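PDB 4PQ1: putative electron transport related protein from Corynebacterium diphtheriae, which probably acts as a DsbF-type thiol-disulfide oxidoreductase of the thioredoxin-like class, exchanging disulfides with other proteins through a CxxC active site. Local coordinates for residues 6-11 / 140-145; 22-27 / 129-134; 118-121 / 126-129. All coordinates share one frame; numbering follows the deposited sequence.

Contact 1. Residues 6-11 / 140-145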
ATOM      1  N   HIS A   6      -3.980  12.319  10.211  1.00 43.45           N
ATOM      2  CA  HIS A   6      -4.274  12.837  11.536  1.00 46.34           C
ATOM      3  C   HIS A   6      -4.755  11.707  12.409  1.00 44.93           C
ATOM      4  O   HIS A   6      -5.157  10.658  11.900  1.00 51.27           O
ATOM      5  CB  HIS A   6      -5.330  13.950  11.486  1.00 51.81           C
ATOM      6  CG  HIS A   6      -4.867  15.204  10.803  1.00 57.12           C
ATOM      7  ND1 HIS A   6      -5.536  15.755   9.729  1.00 63.34           N
ATOM      8  CD2 HIS A   6      -3.814  16.020  11.051  1.00 43.95           C
ATOM      9  CE1 HIS A   6      -4.910  16.852   9.339  1.00 62.28           C
ATOM     10  NE2 HIS A   6      -3.860  17.033  10.122  1.00 69.69           N
ATOM     11  N   SER A   7      -4.711  11.941  13.719  1.00 51.00           N
ATOM     12  CA  SER A   7      -5.115  10.969  14.732  1.00 47.35           C
ATOM     13  C   SER A   7      -6.300  10.115  14.302  1.00 43.27           C
ATOM     14  O   SER A   7      -7.358  10.636  13.960  1.00 55.69           O
ATOM     15  CB  SER A   7      -5.444  11.689  16.043  1.00 41.11           C
ATOM     16  OG  SER A   7      -6.413  10.974  16.793  1.00 51.16           O
ATOM     17  N   PRO A   8      -6.104   8.792  14.271  1.00 47.81           N
ATOM     18  CA  PRO A   8      -7.206   7.853  14.042  1.00 37.63           C
ATOM     19  C   PRO A   8      -8.151   7.799  15.246  1.00 46.15           C
ATOM     20  O   PRO A   8      -9.303   7.379  15.103  1.00 50.87           O
ATOM     21  CB  PRO A   8      -6.490   6.515  13.835  1.00 51.75           C
ATOM     22  CG  PRO A   8      -5.163   6.673  14.533  1.00 44.86           C
ATOM     23  CD  PRO A   8      -4.794   8.118  14.313  1.00 45.81           C
ATOM     24  N   GLY A   9      -7.672   8.225  16.413  1.00 37.70           N
ATOM     25  CA  GLY A   9      -8.509   8.304  17.602  1.00 42.12           C
ATOM     26  C   GLY A   9      -9.057   6.967  18.085  1.00 50.48           C
ATOM     27  O   GLY A   9     -10.253   6.851  18.389  1.00 46.64           O
ATOM     28  N   GLY A  10      -8.186   5.958  18.151  1.00 40.12           N
ATOM     29  CA  GLY A  10      -8.556   4.629  18.618  1.00 44.54           C
ATOM     30  C   GLY A  10      -9.046   3.665  17.546  1.00 42.48           C
ATOM     31  O   GLY A  10      -9.199   2.471  17.794  1.00 41.47           O
ATOM     32  N   LYS A  11      -9.292   4.186  16.351  1.00 35.52           N
ATOM     33  CA  LYS A  11      -9.884   3.406  15.275  1.00 33.29           C
ATOM     34  C   LYS A  11      -8.806   2.731  14.456  1.00 25.44           C
ATOM     35  O   LYS A  11      -7.688   3.227  14.390  1.00 26.66           O
ATOM     36  CB  LYS A  11     -10.745   4.297  14.370  1.00 26.02           C
ATOM     37  CG  LYS A  11     -11.971   4.919  15.045  1.00 37.06           C
ATOM     38  CD  LYS A  11     -12.590   6.035  14.181  1.00 35.49           C
ATOM     39  CE  LYS A  11     -14.053   6.316  14.527  1.00 40.41           C
ATOM     40  NZ  LYS A  11     -14.240   6.813  15.917  1.00 38.02           N
ATOM     41  N   VAL A 140      -7.610   4.590   4.824  1.00 23.41           N
ATOM     42  CA  VAL A 140      -6.410   4.048   5.448  1.00 26.13           C
ATOM     43  C   VAL A 140      -6.779   2.956   6.444  1.00 22.77           C
ATOM     44  O   VAL A 140      -7.601   3.168   7.334  1.00 25.06           O
ATOM     45  CB  VAL A 140      -5.592   5.134   6.169  1.00 28.52           C
ATOM     46  CG1 VAL A 140      -4.338   4.509   6.837  1.00 19.17           C
ATOM     47  CG2 VAL A 140      -5.231   6.266   5.191  1.00 22.73           C
ATOM     48  N   PHE A 141      -6.171   1.787   6.283  1.00 19.65           N
ATOM     49  CA  PHE A 141      -6.445   0.644   7.146  1.00 22.43           C
ATOM     50  C   PHE A 141      -5.238   0.329   8.015  1.00 22.58           C
ATOM     51  O   PHE A 141      -4.184  -0.048   7.494  1.00 19.33           O
ATOM     52  CB  PHE A 141      -6.813  -0.592   6.318  1.00 24.23           C
ATOM     53  CG  PHE A 141      -8.126  -0.471   5.584  1.00 23.72           C
ATOM     54  CD1 PHE A 141      -9.318  -0.772   6.220  1.00 19.21           C
ATOM     55  CD2 PHE A 141      -8.161  -0.081   4.248  1.00 19.26           C
ATOM     56  CE1 PHE A 141     -10.527  -0.663   5.546  1.00 25.70           C
ATOM     57  CE2 PHE A 141      -9.362   0.026   3.576  1.00 21.31           C
ATOM     58  CZ  PHE A 141     -10.553  -0.265   4.224  1.00 16.72           C
ATOM     59  N   LEU A 142      -5.391   0.491   9.330  1.00 21.61           N
ATOM     60  CA  LEU A 142      -4.310   0.217  10.277  1.00 17.03           C
ATOM     61  C   LEU A 142      -4.494  -1.185  10.860  1.00 26.13           C
ATOM     62  O   LEU A 142      -4.482  -1.398  12.072  1.00 23.05           O
ATOM     63  CB  LEU A 142      -4.282   1.268  11.388  1.00 22.45           C
ATOM     64  CG  LEU A 142      -4.190   2.714  10.868  1.00 22.07           C
ATOM     65  CD1 LEU A 142      -4.294   3.715  12.012  1.00 28.01           C
ATOM     66  CD2 LEU A 142      -2.913   2.936  10.043  1.00 14.99           C
ATOM     67  N   ARG A 143      -4.668  -2.137   9.959  1.00 17.90           N
ATOM     68  CA  ARG A 143      -5.008  -3.483  10.313  1.00 19.28           C
ATOM     69  C   ARG A 143      -4.889  -4.296   9.053  1.00 21.06           C
ATOM     70  O   ARG A 143      -4.836  -3.734   7.963  1.00 15.25           O
ATOM     71  CB  ARG A 143      -6.417  -3.581  10.900  1.00 16.41           C
ATOM     72  CG  ARG A 143      -7.519  -3.069   9.986  1.00 19.13           C
ATOM     73  CD  ARG A 143      -8.866  -3.614  10.436  1.00 19.13           C
ATOM     74  NE  ARG A 143      -9.995  -3.083   9.680  1.00 23.18           N
ATOM     75  CZ  ARG A 143     -10.548  -3.682   8.632  1.00 27.69           C
ATOM     76  NH1 ARG A 143     -10.071  -4.839   8.200  1.00 31.73           N
ATOM     77  NH2 ARG A 143     -11.583  -3.127   8.015  1.00 30.05           N
ATOM     78  N   GLU A 144      -4.772  -5.611   9.225  1.00 20.74           N
ATOM     79  CA  GLU A 144      -4.953  -6.552   8.141  1.00 20.17           C
ATOM     80  C   GLU A 144      -6.307  -6.292   7.454  1.00 23.86           C
ATOM     81  O   GLU A 144      -7.298  -5.960   8.125  1.00 20.18           O
ATOM     82  CB  GLU A 144      -4.883  -7.982   8.690  1.00 20.10           C
ATOM     83  CG  GLU A 144      -5.001  -9.061   7.639  1.00 23.39           C
ATOM     84  CD  GLU A 144      -4.787 -10.471   8.207  1.00 32.77           C
ATOM     85  OE1 GLU A 144      -4.940 -11.435   7.416  1.00 26.23           O
ATOM     86  OE2 GLU A 144      -4.486 -10.609   9.426  1.00 17.03           O
ATOM     87  N   VAL A 145      -6.349  -6.429   6.130  1.00 24.66           N
ATOM     88  CA  VAL A 145      -7.588  -6.243   5.381  1.00 23.91           C
ATOM     89  C   VAL A 145      -7.948  -7.499   4.598  1.00 31.56           C
ATOM     90  O   VAL A 145      -7.066  -8.287   4.264  1.00 24.16           O
ATOM     91  CB  VAL A 145      -7.495  -5.073   4.378  1.00 27.59           C
ATOM     92  CG1 VAL A 145      -7.551  -3.742   5.096  1.00 27.19           C
ATOM     93  CG2 VAL A 145      -6.231  -5.184   3.517  1.00 24.20           C
TER
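Pro8 and Leu142 form this small surface contact, and of residues 140-145 only Leu142 reaches the loop. Val140 and Phe141 close the last strand; Val140 packs on Phe5 and Tyr16, while Phe141 packs on Leu150 and Val153 of helix 147-156. At Leu142 the chain leaves the strand, and with CG anti to the carbonyl carbon (chi1 -55°) and CD1 anti to CA, the side chain carries CD1 outward to the proline ring. There CD1 lies 4.0 Å from Pro8 CG, with Pro8 CB at the same range, so one methyl rests against two ring carbons. The two side chains cross at about a right angle. Pro8 opens a type I' turn that ends at Lys11, whose carbonyl O also borders that methyl. The extended Arg143 side chain donates from NH1 to Glu144 O (3.0 Å), in the carbonyl plane, and Phe141 CD1 lies over one guanidinium face, near its rim. Salt bridges to Glu13 and Asp149 hold the same group. Strand 137-141 lies between 13-15, which the turn precedes in the chain, and 127-131, with helix 147-156 packed against Phe141 and Val145.

Contact 2. Residues 22-27 / 129-134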
ATOM      1  N   ALA A  22      -6.344  15.043   0.109  1.00 24.73           N
ATOM      2  CA  ALA A  22      -5.176  15.704  -0.445  1.00 25.59           C
ATOM      3  C   ALA A  22      -4.255  14.634  -1.013  1.00 34.67           C
ATOM      4  O   ALA A  22      -4.223  13.512  -0.511  1.00 29.51           O
ATOM      5  CB  ALA A  22      -4.461  16.541   0.612  1.00 25.77           C
ATOM      6  N   PRO A  23      -3.506  14.973  -2.069  1.00 34.72           N
ATOM      7  CA  PRO A  23      -2.569  14.012  -2.666  1.00 29.41           C
ATOM      8  C   PRO A  23      -1.403  13.633  -1.732  1.00 33.84           C
ATOM      9  O   PRO A  23      -0.999  14.447  -0.895  1.00 33.97           O
ATOM     10  CB  PRO A  23      -2.059  14.749  -3.910  1.00 34.36           C
ATOM     11  CG  PRO A  23      -2.319  16.230  -3.627  1.00 32.43           C
ATOM     12  CD  PRO A  23      -3.556  16.257  -2.798  1.00 28.47           C
ATOM     13  N   VAL A  24      -0.888  12.409  -1.862  1.00 29.40           N
ATOM     14  CA  VAL A  24       0.323  12.011  -1.136  1.00 28.62           C
ATOM     15  C   VAL A  24       1.546  12.596  -1.831  1.00 31.31           C
ATOM     16  O   VAL A  24       1.489  12.926  -3.013  1.00 30.99           O
ATOM     17  CB  VAL A  24       0.500  10.461  -1.050  1.00 27.26           C
ATOM     18  CG1 VAL A  24      -0.359   9.867   0.066  1.00 26.28           C
ATOM     19  CG2 VAL A  24       0.204   9.818  -2.401  1.00 23.90           C
ATOM     20  N   SER A  25       2.657  12.698  -1.105  1.00 34.62           N
ATOM     21  CA  SER A  25       3.910  13.156  -1.693  1.00 34.46           C
ATOM     22  C   SER A  25       4.406  12.176  -2.745  1.00 39.05           C
ATOM     23  O   SER A  25       3.760  11.160  -3.033  1.00 37.55           O
ATOM     24  CB  SER A  25       4.989  13.348  -0.627  1.00 32.11           C
ATOM     25  OG  SER A  25       4.520  14.116   0.465  1.00 33.84           O
ATOM     26  N   GLU A  26       5.566  12.485  -3.313  1.00 41.04           N
ATOM     27  CA  GLU A  26       6.151  11.650  -4.345  1.00 41.46           C
ATOM     28  C   GLU A  26       6.671  10.359  -3.735  1.00 49.41           C
ATOM     29  O   GLU A  26       7.462  10.380  -2.788  1.00 49.70           O
ATOM     30  CB  GLU A  26       7.285  12.381  -5.061  1.00 50.15           C
ATOM     31  CG  GLU A  26       7.808  11.638  -6.281  1.00 59.11           C
ATOM     32  CD  GLU A  26       9.268  11.933  -6.562  1.00 67.07           C
ATOM     33  OE1 GLU A  26      10.088  11.805  -5.626  1.00 72.88           O
ATOM     34  OE2 GLU A  26       9.598  12.290  -7.714  1.00 65.73           O
ATOM     35  N   ILE A  27       6.203   9.237  -4.268  1.00 40.56           N
ATOM     36  CA  ILE A  27       6.692   7.942  -3.838  1.00 32.45           C
ATOM     37  C   ILE A  27       7.428   7.288  -4.997  1.00 34.11           C
ATOM     38  O   ILE A  27       6.841   7.014  -6.046  1.00 28.41           O
ATOM     39  CB  ILE A  27       5.561   7.014  -3.354  1.00 31.32           C
ATOM     40  CG1 ILE A  27       4.629   7.733  -2.378  1.00 36.53           C
ATOM     41  CG2 ILE A  27       6.143   5.779  -2.688  1.00 32.30           C
ATOM     42  CD1 ILE A  27       5.248   8.004  -1.043  1.00 40.63           C
ATOM     43  N   ILE A 129      -3.274   1.541   2.240  1.00 24.49           N
ATOM     44  CA  ILE A 129      -3.845   2.826   1.855  1.00 22.40           C
ATOM     45  C   ILE A 129      -4.395   2.779   0.439  1.00 24.29           C
ATOM     46  O   ILE A 129      -3.666   2.482  -0.509  1.00 23.24           O
ATOM     47  CB  ILE A 129      -2.820   3.947   1.964  1.00 20.60           C
ATOM     48  CG1 ILE A 129      -2.289   4.014   3.399  1.00 17.89           C
ATOM     49  CG2 ILE A 129      -3.468   5.278   1.543  1.00 20.58           C
ATOM     50  CD1 ILE A 129      -1.149   4.968   3.583  1.00 19.60           C
ATOM     51  N   VAL A 130      -5.688   3.065   0.300  1.00 18.58           N
ATOM     52  CA  VAL A 130      -6.299   3.094  -1.027  1.00 23.28           C
ATOM     53  C   VAL A 130      -6.276   4.533  -1.536  1.00 27.08           C
ATOM     54  O   VAL A 130      -6.912   5.398  -0.952  1.00 20.61           O
ATOM     55  CB  VAL A 130      -7.750   2.564  -1.019  1.00 20.04           C
ATOM     56  CG1 VAL A 130      -8.292   2.516  -2.426  1.00 21.19           C
ATOM     57  CG2 VAL A 130      -7.824   1.167  -0.389  1.00 20.85           C
ATOM     58  N   LEU A 131      -5.509   4.784  -2.594  1.00 26.77           N
ATOM     59  CA  LEU A 131      -5.444   6.104  -3.203  1.00 28.57           C
ATOM     60  C   LEU A 131      -6.424   6.190  -4.368  1.00 29.90           C
ATOM     61  O   LEU A 131      -6.606   5.197  -5.080  1.00 25.18           O
ATOM     62  CB  LEU A 131      -4.030   6.403  -3.696  1.00 25.36           C
ATOM     63  CG  LEU A 131      -2.882   6.265  -2.713  1.00 20.92           C
ATOM     64  CD1 LEU A 131      -1.567   6.559  -3.436  1.00 18.23           C
ATOM     65  CD2 LEU A 131      -3.077   7.196  -1.550  1.00 22.55           C
ATOM     66  N   ASP A 132      -7.052   7.356  -4.574  1.00 26.25           N
ATOM     67  CA  ASP A 132      -7.965   7.512  -5.713  1.00 27.97           C
ATOM     68  C   ASP A 132      -7.150   7.910  -6.933  1.00 28.96           C
ATOM     69  O   ASP A 132      -5.931   7.850  -6.896  1.00 24.30           O
ATOM     70  CB  ASP A 132      -9.101   8.535  -5.433  1.00 18.85           C
ATOM     71  CG  ASP A 132      -8.597   9.948  -5.127  1.00 27.46           C
ATOM     72  OD1 ASP A 132      -7.504  10.333  -5.596  1.00 23.02           O
ATOM     73  OD2 ASP A 132      -9.314  10.691  -4.410  1.00 27.78           O
ATOM     74  N   LYS A 133      -7.807   8.362  -7.996  1.00 33.98           N
ATOM     75  CA  LYS A 133      -7.093   8.618  -9.245  1.00 29.90           C
ATOM     76  C   LYS A 133      -6.174   9.838  -9.149  1.00 30.80           C
ATOM     77  O   LYS A 133      -5.299  10.036  -9.998  1.00 26.45           O
ATOM     78  CB  LYS A 133      -8.085   8.797 -10.396  1.00 34.90           C
ATOM     79  CG  LYS A 133      -8.582   7.490 -10.998  1.00 30.35           C
ATOM     80  CD  LYS A 133      -9.581   7.781 -12.103  1.00 33.49           C
ATOM     81  CE  LYS A 133     -10.094   6.512 -12.740  1.00 42.59           C
ATOM     82  NZ  LYS A 133     -10.901   6.825 -13.956  1.00 58.42           N
ATOM     83  N   GLN A 134      -6.371  10.654  -8.117  1.00 25.00           N
ATOM     84  CA  GLN A 134      -5.514  11.815  -7.906  1.00 27.58           C
ATOM     85  C   GLN A 134      -4.471  11.464  -6.863  1.00 31.86           C
ATOM     86  O   GLN A 134      -3.736  12.334  -6.383  1.00 26.65           O
ATOM     87  CB  GLN A 134      -6.326  13.047  -7.484  1.00 33.22           C
ATOM     88  CG  GLN A 134      -7.328  13.514  -8.539  1.00 26.10           C
ATOM     89  CD  GLN A 134      -8.160  14.680  -8.063  1.00 33.86           C
ATOM     90  OE1 GLN A 134      -7.624  15.711  -7.646  1.00 37.96           O
ATOM     91  NE2 GLN A 134      -9.478  14.523  -8.108  1.00 26.62           N
TER
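Val24 and Leu131 meet fork to fork, each methyl of one facing a methyl of the other, and no hydrogen bond joins the two segments. Val24 CG2 lies 3.9 Å from Leu131 CD1, and Val24 CG1 is 4.1 Å from Leu131 CD2. The two side chains come together at a slant. The torsion of Val24 (chi1 -81°) sets CG1 beside the backbone N and turns the fork to the leucine; Leu131 has CD1 anti to CA (chi2 178°), with CD2 as the other prong. Pro137 and Leu39 touch Leu131 as well, and Leu117 and Pro137 touch Val24, so the pair belongs to a larger apolar cluster.

At the exposed end the contact is mixed in character. Pro23 CB approaches the backbone carbonyl of Gln134, 3.8 Å from its O, an apolar carbon against a polar atom. That carbonyl belongs to a turn shaped by Asp132. Its OD1 accepts from Gln134 N at 2.8 Å, from above the carboxylate plane, in an Asx turn. OD2 forms salt bridges with Arg21 and Arg136, so the buried carboxylate is gripped on both oxygens and its rotation is largely fixed. A backbone hydrogen bond between Val24 and His135 ties the loop to the residue after this turn. The arrangement belongs to the beta hairpin of strands 127-131 and 137-141 in a thioredoxin-like fold: an Asx turn begins the reversal, and the segment leading to strand 28-30 lies against it.

Contact 3. Residues 118-121 / 126-129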
ATOM      1  N   GLY A 118       2.432  11.117   4.728  1.00 33.67           N
ATOM      2  CA  GLY A 118       1.712  11.994   5.629  1.00 33.48           C
ATOM      3  C   GLY A 118       1.753  11.578   7.079  1.00 31.17           C
ATOM      4  O   GLY A 118       0.878  11.952   7.867  1.00 36.44           O
ATOM      5  N   GLY A 119       2.778  10.812   7.433  1.00 40.25           N
ATOM      6  CA  GLY A 119       2.996  10.425   8.817  1.00 35.10           C
ATOM      7  C   GLY A 119       2.125   9.276   9.278  1.00 29.97           C
ATOM      8  O   GLY A 119       1.736   9.198  10.443  1.00 29.79           O
ATOM      9  N   VAL A 120       1.782   8.401   8.344  1.00 27.37           N
ATOM     10  CA  VAL A 120       1.185   7.115   8.686  1.00 31.49           C
ATOM     11  C   VAL A 120       2.129   6.393   9.668  1.00 26.80           C
ATOM     12  O   VAL A 120       3.349   6.449   9.504  1.00 24.54           O
ATOM     13  CB  VAL A 120       0.921   6.299   7.399  1.00 27.88           C
ATOM     14  CG1 VAL A 120       1.161   4.846   7.617  1.00 36.17           C
ATOM     15  CG2 VAL A 120      -0.513   6.525   6.913  1.00 23.85           C
ATOM     16  N   PRO A 121       1.575   5.763  10.719  1.00 24.75           N
ATOM     17  CA  PRO A 121       2.413   5.162  11.776  1.00 29.32           C
ATOM     18  C   PRO A 121       3.360   4.079  11.250  1.00 23.85           C
ATOM     19  O   PRO A 121       2.866   3.072  10.749  1.00 25.29           O
ATOM     20  CB  PRO A 121       1.388   4.541  12.743  1.00 23.59           C
ATOM     21  CG  PRO A 121       0.067   5.148  12.381  1.00 35.39           C
ATOM     22  CD  PRO A 121       0.137   5.519  10.933  1.00 30.11           C
ATOM     23  N   PRO A 126       0.653  -4.985   8.946  1.00 27.31           N
ATOM     24  CA  PRO A 126       0.479  -4.260   7.686  1.00 25.62           C
ATOM     25  C   PRO A 126      -0.358  -2.978   7.827  1.00 20.55           C
ATOM     26  O   PRO A 126      -1.061  -2.793   8.823  1.00 22.37           O
ATOM     27  CB  PRO A 126      -0.231  -5.286   6.811  1.00 23.72           C
ATOM     28  CG  PRO A 126      -1.086  -6.038   7.778  1.00 18.50           C
ATOM     29  CD  PRO A 126      -0.311  -6.093   9.071  1.00 23.77           C
ATOM     30  N   THR A 127      -0.208  -2.089   6.853  1.00 22.92           N
ATOM     31  CA  THR A 127      -1.062  -0.912   6.664  1.00 16.54           C
ATOM     32  C   THR A 127      -1.445  -0.906   5.201  1.00 21.73           C
ATOM     33  O   THR A 127      -0.609  -1.198   4.332  1.00 20.37           O
ATOM     34  CB  THR A 127      -0.357   0.417   7.028  1.00 21.22           C
ATOM     35  OG1 THR A 127      -0.200   0.505   8.452  1.00 21.52           O
ATOM     36  CG2 THR A 127      -1.172   1.685   6.511  1.00 17.75           C
ATOM     37  N   THR A 128      -2.707  -0.599   4.923  1.00 21.52           N
ATOM     38  CA  THR A 128      -3.142  -0.488   3.544  1.00 27.71           C
ATOM     39  C   THR A 128      -3.765   0.869   3.273  1.00 24.17           C
ATOM     40  O   THR A 128      -4.668   1.308   3.993  1.00 24.77           O
ATOM     41  CB  THR A 128      -4.146  -1.581   3.174  1.00 26.48           C
ATOM     42  OG1 THR A 128      -3.519  -2.856   3.309  1.00 25.33           O
ATOM     43  CG2 THR A 128      -4.602  -1.401   1.735  1.00 22.70           C
ATOM     44  N   ILE A 129      -3.274   1.541   2.240  1.00 24.49           N
ATOM     45  CA  ILE A 129      -3.845   2.826   1.855  1.00 22.40           C
ATOM     46  C   ILE A 129      -4.395   2.779   0.439  1.00 24.29           C
ATOM     47  O   ILE A 129      -3.666   2.482  -0.509  1.00 23.24           O
ATOM     48  CB  ILE A 129      -2.820   3.947   1.964  1.00 20.60           C
ATOM     49  CG1 ILE A 129      -2.289   4.014   3.399  1.00 17.89           C
ATOM     50  CG2 ILE A 129      -3.468   5.278   1.543  1.00 20.58           C
ATOM     51  CD1 ILE A 129      -1.149   4.968   3.583  1.00 19.60           C
TER
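Val120 spreads its two methyls over two residues of one strand, and each meets its partner in a different way. Toward Ile129 the approach is tip to tip: Val120 CG2 and Ile129 CD1 point at each other and stand 3.7 Å apart. Toward Thr127 the side chains slide past one another in opposite directions, Val120 CG1 passing Thr127 CG2 at 4.1 Å. The chi1 of Val120, 144°, lies well away from a staggered value, and in this setting one methyl of the fork faces Thr127 and the other faces Ile129, which answers with the end of its longer branch.

Thr127 presents its methyl, not its hydroxyl, to the valine. CG2 lies anti to the backbone N (chi1 -71° for OG1), while OG1 is turned to the carbonyl O of Val124, with which it forms a hydrogen bond. A buried polar atom is thereby satisfied within the short connection between the segments, and the apolar side of the same residue is left for packing. Since residues 127 and 129 alternate with 128, both partners of Val120 come from one face of the strand; Thr128 points to the other, its OG1 bonded to Asn50 ND2.

The loop after helix 113-116 delivers Val120. Pro126, preceded by a cis peptide bond, starts the second segment and rests on Pro58 and Cys59, as the cis-proline of thioredoxin-like proteins does beside the CxxC motif. Strand 127-131 runs between 46-52 and 137-141, pairing with Ala51 and Leu49 on one side and Phe141 on the other, while Ile129 also packs on Val140 and Pro137, and Phe5 lies against Val120.

In the fold
The three contacts show how one sheet is packed differently from buried core to surface. In contact 3 all touching residues are buried, contact 2 is partly so, and contact 1 lies at the surface. Contacts 2 and 3 share strand 127-131 and meet at Ile129; contact 1 uses the neighbouring strand 137-141, tied to that strand by a probable hydrogen bond from Phe141 N to Thr128 O and by Val140 packing on Ile129. The touch is mainly apolar, without hydrogen bonds, though contacts 1 and 2 each add a carbon-carbonyl touch. Their polar groups differ: a threonine hydroxyl bonded locally in contact 3, an aspartate held through both carboxylate oxygens in contact 2, and an arginine with acidic partners in contact 1.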